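Local coordinates for protein NADPH-flavin oxidoreductase (Helicobacter pylori, PDB 2H0U) that binds FMN and probably catalyses NAD(P)H-dependent reduction, as a member of the nitroreductase family, at residues I118-Q122 and E123-K127. Residues are numbered along the deposited sequence; the frame is centred on the assembly and turned at random.
Sequences IKNFQ and ENDMK
At the C-terminal end of helix 113-125 the last turn widens into a pi-type turn, and Phe-121 and Met-126, a selenomethionine, meet across it. Glu-123 N still closes an ordinary helical turn on Lys-119 O (3.0 Å). Asn-120 O then accepts two backbone donors, Asn-124 N at 2.9 Å, tilted from the carbonyl plane, and Asp-125 N at 3.1 Å. The latter is an i+5 bond, as is Met-126 N to Phe-121 O (2.9 Å), which is bent at 136°. Beyond the helix, Lys-127 is the first residue to leave helical backbone angles, with positive phi. With the i+5 spacing, Met-126 lies alongside the aromatic ring, pointing the same way. Its CG lies over one face, 4.1 Å from the Phe-121 ring centroid, while SE sits obliquely off the ring normal. Asp-125 OD2 stands at the ring edge. On another side of the helix, the extended Lys-119 chain bends at its last torsion (chi4 -75°), and NZ forms a salt bridge with Glu-123 OE1 (3.0 Å) from above the carboxylate plane. Glu-164 of the second subunit packs on both Phe-121 and Met-126, making this a Met-aromatic contact beside a pi-type turn at a helix C-terminus, at the dimer interface.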
# COMPACT_ATOMS: atom_id res chain seq x y z
N ILE A 118 17.23 -2.77 13.62
CA ILE A 118 16.66 -1.81 12.69
C ILE A 118 17.71 -1.35 11.68
O ILE A 118 17.45 -1.32 10.49
CB ILE A 118 16.07 -0.58 13.40
CG1 ILE A 118 14.89 -1.01 14.29
CG2 ILE A 118 15.62 0.50 12.35
CD1 ILE A 118 14.11 0.15 14.92
N LYS A 119 18.90 -1.01 12.19
CA LYS A 119 19.97 -0.61 11.30
C LYS A 119 20.26 -1.69 10.22
O LYS A 119 20.33 -1.40 9.04
CB LYS A 119 21.23 -0.31 12.10
CG LYS A 119 22.42 0.07 11.24
CD LYS A 119 23.60 0.29 12.11
CE LYS A 119 24.79 0.91 11.37
NZ LYS A 119 25.43 -0.10 10.51
N ASN A 120 20.50 -2.93 10.66
CA ASN A 120 20.78 -4.02 9.71
C ASN A 120 19.63 -4.26 8.73
O ASN A 120 19.84 -4.51 7.54
CB ASN A 120 21.06 -5.31 10.43
CG ASN A 120 21.34 -6.46 9.47
OD1 ASN A 120 22.41 -6.53 8.86
ND2 ASN A 120 20.35 -7.36 9.31
N PHE A 121 18.41 -4.26 9.26
CA PHE A 121 17.21 -4.46 8.46
C PHE A 121 17.15 -3.45 7.33
O PHE A 121 16.97 -3.83 6.18
CB PHE A 121 16.01 -4.32 9.38
CG PHE A 121 14.69 -4.19 8.68
CD1 PHE A 121 14.20 -5.22 7.85
CD2 PHE A 121 13.89 -3.09 8.91
CE1 PHE A 121 12.94 -5.12 7.25
CE2 PHE A 121 12.63 -2.98 8.31
CZ PHE A 121 12.16 -4.00 7.47
N GLN A 122 17.28 -2.17 7.66
CA GLN A 122 17.19 -1.13 6.63
C GLN A 122 18.36 -1.08 5.64
O GLN A 122 18.14 -1.03 4.43
CB GLN A 122 17.06 0.23 7.29
CG GLN A 122 15.69 0.41 8.00
CD GLN A 122 15.49 1.87 8.39
OE1 GLN A 122 16.42 2.52 8.82
NE2 GLN A 122 14.26 2.38 8.24
N GLU A 123 19.59 -1.07 6.17
CA GLU A 123 20.81 -0.92 5.37
C GLU A 123 21.12 -2.16 4.54
O GLU A 123 21.52 -2.03 3.38
CB GLU A 123 21.99 -0.58 6.27
CG GLU A 123 21.83 0.75 7.01
CD GLU A 123 23.06 1.21 7.78
OE1 GLU A 123 24.10 0.52 7.84
OE2 GLU A 123 22.98 2.30 8.35
N ASN A 124 20.91 -3.34 5.12
CA ASN A 124 21.34 -4.58 4.48
C ASN A 124 20.20 -5.41 3.95
O ASN A 124 20.17 -5.75 2.75
CB ASN A 124 22.19 -5.40 5.43
CG ASN A 124 23.44 -4.64 5.87
OD1 ASN A 124 23.88 -4.77 7.01
ND2 ASN A 124 23.99 -3.83 4.97
N ASP A 125 19.24 -5.74 4.81
CA ASP A 125 18.09 -6.54 4.34
C ASP A 125 17.33 -5.84 3.23
O ASP A 125 16.95 -6.49 2.24
CB ASP A 125 17.12 -6.87 5.47
CG ASP A 125 17.70 -7.84 6.48
OD1 ASP A 125 18.62 -8.56 6.14
OD2 ASP A 125 17.22 -7.87 7.62
N MSE A 126 17.08 -4.54 3.39
CA MSE A 126 16.24 -3.77 2.45
C MSE A 126 16.98 -2.79 1.53
O MSE A 126 16.36 -2.14 0.66
CB MSE A 126 15.13 -3.04 3.23
CG MSE A 126 14.37 -3.96 4.10
SE MSE A 126 12.50 -3.46 4.29
CE MSE A 126 12.18 -2.29 2.78
N LYS A 127 18.29 -2.68 1.72
CA LYS A 127 19.14 -1.85 0.89
C LYS A 127 18.62 -0.39 0.86
O LYS A 127 18.50 0.20 -0.22
CB LYS A 127 19.21 -2.42 -0.55
CG LYS A 127 19.92 -3.79 -0.65
CD LYS A 127 21.17 -3.83 0.21
CE LYS A 127 22.27 -2.84 -0.24
NZ LYS A 127 23.57 -3.12 0.44